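Local coordinates for protein SMG-7 (Caenorhabditis elegans, PDB 3ZHE) that pairs with SMG-5 through 14-3-3-like domains in a heterodimer required for efficient nonsense-mediated mRNA decay, at residues Asp3-Leu8 and Met30-Ala35; Val74-Ile79 and Arg141-Tyr146; Val166-Gly171 and Tyr185-Ala190; His234-Ile239 and Glu275-Ala280. All blocks are in the same frame, centred on the assembly; numbering follows the deposited sequence.

Interaction 1. Residues Asp3-Leu8 and Met30-Ala35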
# COMPACT_ATOMS: atom_id res chain seq x y z
N ASP B 3 -8.11 -27.73 -17.73
CA ASP B 3 -8.79 -27.46 -18.99
C ASP B 3 -9.16 -25.99 -19.12
O ASP B 3 -9.09 -25.42 -20.21
CB ASP B 3 -10.03 -28.34 -19.12
CG ASP B 3 -9.70 -29.82 -19.05
OD1 ASP B 3 -8.71 -30.25 -19.68
OD2 ASP B 3 -10.42 -30.56 -18.35
N GLU B 4 -9.54 -25.38 -18.01
CA GLU B 4 -9.94 -23.97 -17.99
C GLU B 4 -8.79 -23.07 -18.41
O GLU B 4 -8.95 -22.21 -19.28
CB GLU B 4 -10.43 -23.58 -16.60
CG GLU B 4 -10.91 -22.14 -16.49
CD GLU B 4 -11.27 -21.75 -15.07
OE1 GLU B 4 -10.99 -22.55 -14.15
OE2 GLU B 4 -11.82 -20.65 -14.87
N TRP B 5 -7.64 -23.27 -17.79
CA TRP B 5 -6.45 -22.47 -18.09
C TRP B 5 -5.98 -22.67 -19.52
O TRP B 5 -5.49 -21.74 -20.16
CB TRP B 5 -5.32 -22.82 -17.12
CG TRP B 5 -4.06 -22.05 -17.39
CD1 TRP B 5 -2.98 -22.47 -18.12
CD2 TRP B 5 -3.74 -20.73 -16.93
NE1 TRP B 5 -2.02 -21.49 -18.14
CE2 TRP B 5 -2.46 -20.42 -17.42
CE3 TRP B 5 -4.42 -19.79 -16.16
CZ2 TRP B 5 -1.84 -19.20 -17.16
CZ3 TRP B 5 -3.81 -18.58 -15.90
CH2 TRP B 5 -2.53 -18.29 -16.40
N GLU B 6 -6.13 -23.89 -20.03
CA GLU B 6 -5.76 -24.20 -21.40
C GLU B 6 -6.69 -23.49 -22.38
O GLU B 6 -6.25 -22.98 -23.41
CB GLU B 6 -5.79 -25.71 -21.65
N GLN B 7 -7.98 -23.46 -22.04
CA GLN B 7 -8.96 -22.77 -22.87
C GLN B 7 -8.66 -21.28 -22.90
O GLN B 7 -8.64 -20.66 -23.96
CB GLN B 7 -10.38 -23.03 -22.34
CG GLN B 7 -11.48 -22.37 -23.15
CD GLN B 7 -11.69 -23.02 -24.51
OE1 GLN B 7 -11.14 -24.08 -24.80
NE2 GLN B 7 -12.50 -22.38 -25.34
N LEU B 8 -8.42 -20.71 -21.72
CA LEU B 8 -8.03 -19.31 -21.61
C LEU B 8 -6.74 -19.04 -22.38
O LEU B 8 -6.54 -17.94 -22.90
CB LEU B 8 -7.87 -18.92 -20.14
CG LEU B 8 -9.14 -18.94 -19.28
CD1 LEU B 8 -8.81 -18.84 -17.80
CD2 LEU B 8 -10.08 -17.81 -19.69
N MET B 30 -5.35 -9.82 -17.62
CA MET B 30 -5.92 -9.55 -16.30
C MET B 30 -6.86 -10.68 -15.90
O MET B 30 -6.83 -11.16 -14.75
CB MET B 30 -6.67 -8.22 -16.29
CG MET B 30 -5.77 -7.00 -16.28
SD MET B 30 -6.69 -5.47 -16.53
CE MET B 30 -5.50 -4.26 -15.99
N LYS B 31 -7.71 -11.10 -16.84
CA LYS B 31 -8.64 -12.19 -16.59
C LYS B 31 -7.90 -13.48 -16.25
O LYS B 31 -8.30 -14.21 -15.34
CB LYS B 31 -9.55 -12.40 -17.80
CG LYS B 31 -10.54 -13.54 -17.62
CD LYS B 31 -11.43 -13.71 -18.84
CE LYS B 31 -12.37 -14.88 -18.65
NZ LYS B 31 -13.23 -15.11 -19.85
N MET B 32 -6.83 -13.76 -16.99
CA MET B 32 -6.02 -14.95 -16.73
C MET B 32 -5.27 -14.83 -15.40
O MET B 32 -4.96 -15.84 -14.77
CB MET B 32 -5.04 -15.20 -17.88
CG MET B 32 -5.72 -15.47 -19.22
SD MET B 32 -4.58 -16.04 -20.50
CE MET B 32 -4.04 -17.60 -19.81
N PHE B 33 -4.98 -13.60 -14.98
CA PHE B 33 -4.33 -13.36 -13.70
C PHE B 33 -5.28 -13.71 -12.56
O PHE B 33 -4.95 -14.51 -11.68
CB PHE B 33 -3.88 -11.90 -13.57
CG PHE B 33 -2.40 -11.70 -13.75
CD1 PHE B 33 -1.51 -12.06 -12.74
CD2 PHE B 33 -1.90 -11.15 -14.91
CE1 PHE B 33 -0.15 -11.87 -12.91
CE2 PHE B 33 -0.55 -10.96 -15.08
CZ PHE B 33 0.33 -11.31 -14.08
N VAL B 34 -6.47 -13.11 -12.58
CA VAL B 34 -7.50 -13.37 -11.58
C VAL B 34 -7.88 -14.85 -11.55
O VAL B 34 -8.10 -15.43 -10.48
CB VAL B 34 -8.75 -12.50 -11.84
CG1 VAL B 34 -9.92 -12.97 -10.99
CG2 VAL B 34 -8.44 -11.04 -11.58
N ALA B 35 -7.94 -15.46 -12.73
CA ALA B 35 -8.28 -16.88 -12.86
C ALA B 35 -7.29 -17.78 -12.12
O ALA B 35 -7.69 -18.72 -11.43
CB ALA B 35 -8.36 -17.27 -14.32
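The terminal methyl of M32 rests on a face of the W5 indole, and the two side chains cross at about a right angle. CE of M32 stands 3.8 Å from the centroid of the six-membered ring of W5, only 12° off the ring normal, which makes a CH-pi contact. A bend at chi3 of M32 (64°) swings this methyl over the ring. The sulfur lies farther back: SD of M32 is 5.4 Å from the same W5 centroid, oblique to it, so the Met-aromatic contact is made mainly by the methyl group. At its edge the indole meets backbone: the carbonyl oxygen of M32 lies in the ring plane, 3.2 Å from CZ3 of W5.

L8 packs next to this pair. Its CB is 4.1 Å from CE of M32, while CD1 of L8 lies 3.8 Å from CB of A35, and CD2 of L8 lies 3.9 Å from CE of K31, whose extended chain crosses the leucine at about a right angle. The small A35 lets the branched L8 come in close.

Segments 3-8 and 30-35, on helices 3-14 and 22-35, run antiparallel, their axes at 170° and 10.9 Å apart. This N-terminal helix pair is consistent with the 14-3-3-like domain; W5 also reaches T39 and A40 of helix 37-42, and K31 packs against I124 of the SMG-5 chain.

The contact is therefore apolar, held by dispersion and by the polarisable thioether and indole, while the oxygen of L8, near SD of M32, accepts a hydrogen bond from NE2 of H28.

Interaction 2. Residues Val74-Ile79 and Arg141-Tyr146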
# COMPACT_ATOMS: atom_id res chain seq x y z
N VAL B 74 -1.04 8.32 -23.59
CA VAL B 74 -0.72 6.90 -23.55
C VAL B 74 -0.01 6.51 -22.25
O VAL B 74 -0.18 5.39 -21.75
CB VAL B 74 0.08 6.44 -24.80
CG1 VAL B 74 1.55 6.85 -24.69
CG2 VAL B 74 -0.04 4.94 -25.00
N GLN B 75 0.76 7.44 -21.69
CA GLN B 75 1.45 7.22 -20.42
C GLN B 75 0.46 7.04 -19.27
O GLN B 75 0.55 6.07 -18.51
CB GLN B 75 2.40 8.38 -20.10
CG GLN B 75 3.70 8.37 -20.88
CD GLN B 75 4.53 9.62 -20.63
OE1 GLN B 75 4.03 10.62 -20.12
NE2 GLN B 75 5.80 9.57 -21.00
N ASN B 76 -0.48 7.97 -19.15
CA ASN B 76 -1.51 7.87 -18.12
C ASN B 76 -2.38 6.63 -18.30
O ASN B 76 -2.78 6.00 -17.32
CB ASN B 76 -2.36 9.14 -18.08
CG ASN B 76 -1.57 10.36 -17.64
OD1 ASN B 76 -0.62 10.25 -16.88
ND2 ASN B 76 -1.98 11.53 -18.12
N LEU B 77 -2.65 6.27 -19.56
CA LEU B 77 -3.35 5.02 -19.85
C LEU B 77 -2.57 3.84 -19.27
O LEU B 77 -3.14 2.96 -18.61
CB LEU B 77 -3.54 4.84 -21.35
CG LEU B 77 -4.14 3.50 -21.80
CD1 LEU B 77 -5.50 3.29 -21.17
CD2 LEU B 77 -4.23 3.43 -23.31
N ALA B 78 -1.27 3.83 -19.52
CA ALA B 78 -0.38 2.81 -18.98
C ALA B 78 -0.46 2.72 -17.46
O ALA B 78 -0.64 1.63 -16.90
CB ALA B 78 1.05 3.08 -19.42
N ILE B 79 -0.31 3.87 -16.80
CA ILE B 79 -0.40 3.95 -15.34
C ILE B 79 -1.70 3.32 -14.84
O ILE B 79 -1.70 2.52 -13.90
CB ILE B 79 -0.32 5.41 -14.85
CG1 ILE B 79 1.06 5.99 -15.13
CG2 ILE B 79 -0.65 5.49 -13.36
CD1 ILE B 79 1.21 7.44 -14.71
N ARG B 141 9.22 7.44 -14.34
CA ARG B 141 10.40 8.02 -14.98
C ARG B 141 10.04 8.64 -16.32
O ARG B 141 10.55 9.70 -16.68
CB ARG B 141 11.50 6.97 -15.15
CG ARG B 141 12.88 7.59 -15.33
CD ARG B 141 13.94 6.55 -15.64
NE ARG B 141 13.99 6.21 -17.06
CZ ARG B 141 13.54 5.07 -17.58
NH1 ARG B 141 13.00 4.15 -16.79
NH2 ARG B 141 13.62 4.86 -18.88
N TYR B 142 9.16 7.97 -17.06
CA TYR B 142 8.69 8.48 -18.35
C TYR B 142 7.95 9.80 -18.17
O TYR B 142 8.01 10.68 -19.03
CB TYR B 142 7.77 7.47 -19.03
CG TYR B 142 8.41 6.15 -19.38
CD1 TYR B 142 9.79 6.04 -19.55
CD2 TYR B 142 7.64 5.00 -19.54
CE1 TYR B 142 10.37 4.82 -19.87
CE2 TYR B 142 8.22 3.79 -19.86
CZ TYR B 142 9.58 3.70 -20.03
OH TYR B 142 10.15 2.49 -20.35
N LYS B 143 7.25 9.94 -17.05
CA LYS B 143 6.44 11.12 -16.77
C LYS B 143 7.27 12.22 -16.10
O LYS B 143 6.74 13.25 -15.68
CB LYS B 143 5.25 10.74 -15.89
CG LYS B 143 4.08 11.71 -15.96
CD LYS B 143 2.93 11.23 -15.11
CE LYS B 143 1.79 12.23 -15.11
NZ LYS B 143 0.64 11.73 -14.30
N GLU B 144 8.58 11.98 -16.02
CA GLU B 144 9.52 12.93 -15.43
C GLU B 144 9.24 13.28 -13.97
O GLU B 144 9.50 14.40 -13.53
CB GLU B 144 9.64 14.21 -16.28
CG GLU B 144 10.51 14.05 -17.52
CD GLU B 144 10.60 15.32 -18.35
OE1 GLU B 144 11.33 16.24 -17.93
OE2 GLU B 144 9.94 15.39 -19.41
N ASN B 145 8.71 12.32 -13.21
CA ASN B 145 8.65 12.45 -11.76
C ASN B 145 9.72 11.55 -11.15
O ASN B 145 9.43 10.44 -10.70
CB ASN B 145 7.26 12.08 -11.22
CG ASN B 145 7.07 12.48 -9.76
OD1 ASN B 145 7.97 12.32 -8.93
ND2 ASN B 145 5.90 13.02 -9.45
N TYR B 146 10.95 12.04 -11.15
CA TYR B 146 12.10 11.26 -10.70
C TYR B 146 12.09 10.79 -9.23
O TYR B 146 12.50 9.66 -8.95
CB TYR B 146 13.41 11.98 -11.04
CG TYR B 146 13.53 12.35 -12.51
CD1 TYR B 146 12.97 11.55 -13.50
CD2 TYR B 146 14.19 13.51 -12.90
CE1 TYR B 146 13.07 11.89 -14.84
CE2 TYR B 146 14.29 13.86 -14.24
CZ TYR B 146 13.73 13.05 -15.20
OH TYR B 146 13.84 13.39 -16.53
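K143 leaves its backbone with CG anti to N (chi1 -158°) and stays extended from there to NZ, which reaches OD1 of N76; Q75 starts with CG beside its own N (chi1 -77°) and extends towards the carbonyl of Y142. The lysine belongs to a Schellman motif that ends helix 122-142. E144, with positive phi, is its C-prime residue, and N145 N bonds back to M140 O. N145 then caps the next helix through its side chain, so 143-145 make the turn between helices 122-142 and 146-159, within a predicted TPR repeat.

This turn faces the side of helix 68-92. NE2 of Q75 gives a weak hydrogen bond to O of Y142, 3.2 Å long, one of the carbonyls at a helix end, where acceptors lack the usual amide partner. A glutamine suits this place because its other atom, OE1, can accept a weak bond from H72. CB of Y142 lies 3.5 Å from NE2 of Q75, whereas its hydroxyl is bonded to K54.

The aliphatic part of K143 crosses I79 at about a right angle, CD of K143 lying 4.2 Å from CD1 of I79. An alanine in place of K143 would probably leave OD1 of N76 without this amine and take the aliphatic chain away from CD1 of I79. Both N76 and K143 also pack against the SMG-5 chain, on its E92 and E95 respectively.

The bond from NZ of K143 to OD1 of N76 is 3.2 Å long, with the amine tilted 26° from the amide carbonyl plane.

Interaction 3. Residues Val166-Gly171 and Tyr185-Ala190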
# COMPACT_ATOMS: atom_id res chain seq x y z
N VAL B 166 16.21 -3.82 -12.13
CA VAL B 166 15.95 -2.81 -11.11
C VAL B 166 17.21 -1.99 -10.83
O VAL B 166 17.17 -0.76 -10.79
CB VAL B 166 15.46 -3.44 -9.80
CG1 VAL B 166 14.90 -2.37 -8.88
CG2 VAL B 166 14.40 -4.49 -10.09
N TRP B 167 18.33 -2.69 -10.64
CA TRP B 167 19.62 -2.05 -10.43
C TRP B 167 19.97 -1.13 -11.59
O TRP B 167 20.46 -0.01 -11.39
CB TRP B 167 20.72 -3.10 -10.25
CG TRP B 167 20.53 -4.00 -9.06
CD1 TRP B 167 20.06 -5.28 -9.06
CD2 TRP B 167 20.82 -3.68 -7.69
NE1 TRP B 167 20.04 -5.78 -7.78
CE2 TRP B 167 20.50 -4.81 -6.92
CE3 TRP B 167 21.32 -2.54 -7.04
CZ2 TRP B 167 20.66 -4.85 -5.53
CZ3 TRP B 167 21.47 -2.57 -5.67
CH2 TRP B 167 21.15 -3.72 -4.93
N ASN B 168 19.72 -1.60 -12.81
CA ASN B 168 19.98 -0.80 -14.01
C ASN B 168 19.15 0.48 -14.04
O ASN B 168 19.67 1.56 -14.34
CB ASN B 168 19.73 -1.63 -15.28
CG ASN B 168 20.10 -0.88 -16.55
OD1 ASN B 168 21.24 -0.92 -17.00
ND2 ASN B 168 19.12 -0.19 -17.13
N GLN B 169 17.86 0.36 -13.72
CA GLN B 169 16.96 1.51 -13.67
C GLN B 169 17.41 2.52 -12.62
O GLN B 169 17.39 3.73 -12.85
CB GLN B 169 15.53 1.06 -13.39
CG GLN B 169 15.00 0.00 -14.34
CD GLN B 169 14.97 0.45 -15.79
OE1 GLN B 169 15.35 -0.29 -16.69
NE2 GLN B 169 14.52 1.68 -16.02
N LEU B 170 17.82 2.00 -11.46
CA LEU B 170 18.39 2.82 -10.40
C LEU B 170 19.61 3.58 -10.93
O LEU B 170 19.82 4.76 -10.62
CB LEU B 170 18.78 1.96 -9.20
CG LEU B 170 17.65 1.43 -8.32
CD1 LEU B 170 18.11 0.24 -7.49
CD2 LEU B 170 17.12 2.53 -7.42
N GLY B 171 20.40 2.89 -11.75
CA GLY B 171 21.54 3.50 -12.41
C GLY B 171 21.12 4.65 -13.31
O GLY B 171 21.75 5.70 -13.32
N TYR B 185 28.11 2.28 -9.90
CA TYR B 185 27.84 1.22 -8.93
C TYR B 185 26.57 0.43 -9.27
O TYR B 185 26.59 -0.81 -9.34
CB TYR B 185 27.74 1.80 -7.52
CG TYR B 185 27.13 0.85 -6.52
CD1 TYR B 185 27.79 -0.32 -6.16
CD2 TYR B 185 25.90 1.11 -5.94
CE1 TYR B 185 27.24 -1.20 -5.25
CE2 TYR B 185 25.34 0.23 -5.03
CZ TYR B 185 26.02 -0.92 -4.69
OH TYR B 185 25.47 -1.79 -3.78
N PHE B 186 25.48 1.15 -9.49
CA PHE B 186 24.19 0.53 -9.82
C PHE B 186 24.25 -0.27 -11.12
O PHE B 186 23.75 -1.40 -11.17
CB PHE B 186 23.10 1.60 -9.91
CG PHE B 186 22.58 2.06 -8.58
CD1 PHE B 186 22.28 1.14 -7.58
CD2 PHE B 186 22.41 3.41 -8.32
CE1 PHE B 186 21.80 1.57 -6.35
CE2 PHE B 186 21.93 3.84 -7.09
CZ PHE B 186 21.63 2.91 -6.11
N HIS B 187 24.84 0.30 -12.17
CA HIS B 187 24.98 -0.39 -13.44
C HIS B 187 25.80 -1.67 -13.28
O HIS B 187 25.53 -2.69 -13.92
CB HIS B 187 25.61 0.52 -14.50
CG HIS B 187 24.65 1.50 -15.12
ND1 HIS B 187 23.66 1.12 -15.99
CD2 HIS B 187 24.56 2.84 -14.99
CE1 HIS B 187 22.98 2.19 -16.37
NE2 HIS B 187 23.51 3.25 -15.78
N THR B 188 26.81 -1.61 -12.42
CA THR B 188 27.64 -2.77 -12.12
C THR B 188 26.82 -3.87 -11.44
O THR B 188 26.88 -5.04 -11.84
CB THR B 188 28.85 -2.39 -11.24
OG1 THR B 188 29.65 -1.41 -11.91
CG2 THR B 188 29.70 -3.61 -10.94
N ARG B 189 26.05 -3.47 -10.43
CA ARG B 189 25.15 -4.40 -9.74
C ARG B 189 24.18 -5.05 -10.71
O ARG B 189 23.89 -6.25 -10.62
CB ARG B 189 24.37 -3.68 -8.63
CG ARG B 189 25.20 -3.31 -7.42
CD ARG B 189 25.82 -4.54 -6.76
NE ARG B 189 24.81 -5.52 -6.35
CZ ARG B 189 24.29 -5.60 -5.13
NH1 ARG B 189 24.68 -4.75 -4.19
NH2 ARG B 189 23.39 -6.53 -4.85
N ALA B 190 23.68 -4.26 -11.65
CA ALA B 190 22.81 -4.75 -12.70
C ALA B 190 23.53 -5.77 -13.57
O ALA B 190 22.95 -6.77 -14.00
CB ALA B 190 22.30 -3.60 -13.55
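W167 and A190, with G171 and F186 a turn away, mark the tight part of this contact. Here the axes of segments 166-171 and 185-190, antiparallel on helices 164-176 and 180-191, come within 7.2 Å. That closeness rests on small residues: G171 has no side chain, so its CA reaches 3.5 Å from CB of F186, and A190 offers only a methyl, 3.7 Å from CB of W167. In the same buried part CA of G171 lies over a face of the H187 ring, whose ND1 gives OD1 of N168 a weak hydrogen bond, 3.3 Å long.

R189 lies over one face of the W167 indole. CZ of R189 is 4.0 Å from the centroid of the six-membered ring, in a cation-pi contact with the planes 30° apart. The arginine chain is bent at chi2 and chi3, which place CD and NE, and CB of R189 lies over the same indole, offset toward the rim, 3.6 Å from CE3 of W167. Both groups bond beyond the pair: NE1 of W167 to P161 O, and NH1 of R189 to D360 O.

Packing is less enclosed around F186, which is partly exposed. CB of L170 sits over the centre of its ring, 3.8 Å from the centroid, and CD1 of F186 meets the edge of W167.

The pair is a helical hairpin of the kind expected in a TPR-clan family. Its chemistry implies a buried cation, its charge probably eased by the indole and by carbonyl oxygens.

Interaction 4. Residues His234-Ile239 and Glu275-Ala280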
# COMPACT_ATOMS: atom_id res chain seq x y z
N HIS B 234 39.91 0.34 -17.45
CA HIS B 234 39.04 -0.40 -18.36
C HIS B 234 39.54 -0.38 -19.80
O HIS B 234 39.53 -1.41 -20.48
CB HIS B 234 37.62 0.17 -18.30
CG HIS B 234 36.61 -0.67 -19.02
ND1 HIS B 234 35.80 -1.58 -18.36
CD2 HIS B 234 36.27 -0.74 -20.33
CE1 HIS B 234 35.01 -2.17 -19.24
NE2 HIS B 234 35.28 -1.68 -20.44
N PHE B 235 39.96 0.79 -20.27
CA PHE B 235 40.39 0.95 -21.66
C PHE B 235 41.89 0.72 -21.85
O PHE B 235 42.45 1.09 -22.87
CB PHE B 235 40.01 2.33 -22.19
CG PHE B 235 38.53 2.52 -22.38
CD1 PHE B 235 37.87 1.91 -23.43
CD2 PHE B 235 37.81 3.32 -21.51
CE1 PHE B 235 36.51 2.08 -23.61
CE2 PHE B 235 36.45 3.50 -21.69
CZ PHE B 235 35.80 2.88 -22.74
N LEU B 236 42.52 0.10 -20.85
CA LEU B 236 43.94 -0.24 -20.90
C LEU B 236 44.82 0.97 -21.19
O LEU B 236 45.76 0.89 -21.98
CB LEU B 236 44.18 -1.34 -21.95
CG LEU B 236 43.53 -2.70 -21.68
CD1 LEU B 236 43.72 -3.63 -22.86
CD2 LEU B 236 44.10 -3.32 -20.41
N LEU B 237 44.52 2.09 -20.54
CA LEU B 237 45.29 3.31 -20.71
C LEU B 237 46.22 3.55 -19.53
O LEU B 237 45.96 3.09 -18.42
CB LEU B 237 44.36 4.52 -20.89
CG LEU B 237 43.33 4.40 -22.01
CD1 LEU B 237 42.51 5.68 -22.13
CD2 LEU B 237 44.01 4.07 -23.33
N GLU B 238 47.32 4.26 -19.78
CA GLU B 238 48.30 4.54 -18.74
C GLU B 238 47.82 5.63 -17.79
O GLU B 238 47.45 6.72 -18.23
CB GLU B 238 49.64 4.95 -19.38
CG GLU B 238 50.75 5.23 -18.38
CD GLU B 238 52.06 5.60 -19.06
OE1 GLU B 238 52.08 5.67 -20.30
OE2 GLU B 238 53.06 5.82 -18.35
N ILE B 239 47.82 5.33 -16.50
CA ILE B 239 47.43 6.31 -15.49
C ILE B 239 48.59 7.26 -15.20
O ILE B 239 49.61 6.85 -14.65
CB ILE B 239 46.96 5.63 -14.19
CG1 ILE B 239 45.76 4.71 -14.48
CG2 ILE B 239 46.59 6.67 -13.14
CD1 ILE B 239 45.16 4.08 -13.24
N GLU B 275 50.06 -7.76 -22.45
CA GLU B 275 51.08 -6.77 -22.13
C GLU B 275 50.49 -5.55 -21.44
O GLU B 275 51.17 -4.86 -20.68
CB GLU B 275 51.82 -6.33 -23.41
N LEU B 276 49.21 -5.29 -21.69
CA LEU B 276 48.52 -4.14 -21.12
C LEU B 276 47.65 -4.56 -19.94
O LEU B 276 47.55 -3.86 -18.93
CB LEU B 276 47.66 -3.46 -22.19
CG LEU B 276 48.40 -2.88 -23.39
CD1 LEU B 276 47.42 -2.45 -24.47
CD2 LEU B 276 49.28 -1.71 -22.97
N GLU B 277 47.02 -5.73 -20.08
CA GLU B 277 46.19 -6.29 -19.02
C GLU B 277 46.97 -6.45 -17.73
O GLU B 277 46.43 -6.27 -16.64
CB GLU B 277 45.59 -7.63 -19.45
CG GLU B 277 44.43 -7.51 -20.43
CD GLU B 277 43.67 -8.81 -20.61
OE1 GLU B 277 44.30 -9.82 -21.01
OE2 GLU B 277 42.45 -8.83 -20.34
N GLN B 278 48.25 -6.79 -17.86
CA GLN B 278 49.13 -6.91 -16.70
C GLN B 278 49.24 -5.58 -15.96
O GLN B 278 49.11 -5.52 -14.73
CB GLN B 278 50.52 -7.39 -17.13
N ARG B 279 49.48 -4.52 -16.72
CA ARG B 279 49.60 -3.17 -16.16
C ARG B 279 48.31 -2.75 -15.46
O ARG B 279 48.33 -2.26 -14.33
CB ARG B 279 49.94 -2.18 -17.27
CG ARG B 279 50.10 -0.75 -16.79
CD ARG B 279 50.40 0.18 -17.95
NE ARG B 279 49.31 0.22 -18.92
CZ ARG B 279 49.32 0.97 -20.02
NH1 ARG B 279 50.36 1.74 -20.29
NH2 ARG B 279 48.29 0.94 -20.85
N ALA B 280 47.18 -2.96 -16.14
CA ALA B 280 45.88 -2.61 -15.58
C ALA B 280 45.60 -3.36 -14.28
O ALA B 280 45.21 -2.76 -13.27
CB ALA B 280 44.78 -2.89 -16.60
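L236 and L276 form the apolar half of this surface contact. CD2 of L236 lies 4.0 Å from CB of L276 and 3.9 Å from CB of A280, so the leucine methyl settles against the first turn of helix 277-304. A small alanine at that point leaves room for the branched end. L236, with positive phi, is the C-prime residue of a Schellman motif ending helix 222-234, and the same leucine also touches L270, which joins helix 257-270 to the patch.

The polar half is R279 laid against backbone. Its guanidinium covers E238 N, which stands 3.4 Å above the guanidinium plane, while O of L236 lies at the edge, in plane, 2.8 Å from NH2 of R279. A bend at chi3 (62°) sets NE of R279, and chi4 near 180° carries CZ on from there. Arginine suits the place because one flat group can offer both face and edge to the loop backbone at L236-E238.

The opposite charges may add a little: OE1 of E238 is 4.3 Å from NH1 of R279, too far for a salt bridge. An alanine in place of R279 would probably leave the carbonyl of L236 and the carboxylate of E238 without their positive neighbour, and the loop freer to move.

The loop is further tied by bonds of E238 O with R232 and I239 N with Y283. The chemistry thus joins an apolar patch of L236, L276 and A280 to a cation spread over backbone dipoles.

How the interactions relate
The four contacts follow one another along the chain without overlap. Interactions 1 and 2 are 29 Å apart between centres, yet both lean on helix 68-92: M30 and F33 pack on it, and V74 to I79 belong to it. Both also border the SMG-5 chain, which touches neither interaction 3 nor interaction 4. Interactions 2 and 3 meet directly, R141 of one packing on Q169 of the other, and both residues bond to the hydroxyl of Y153. Interactions 3 and 4, centres 25 Å apart, both belong to the Est1-like part of the chain. Interactions 1 and 4, about 56 Å apart between centres, occupy opposite sides of the chain's centre, with interaction 3 near that centre.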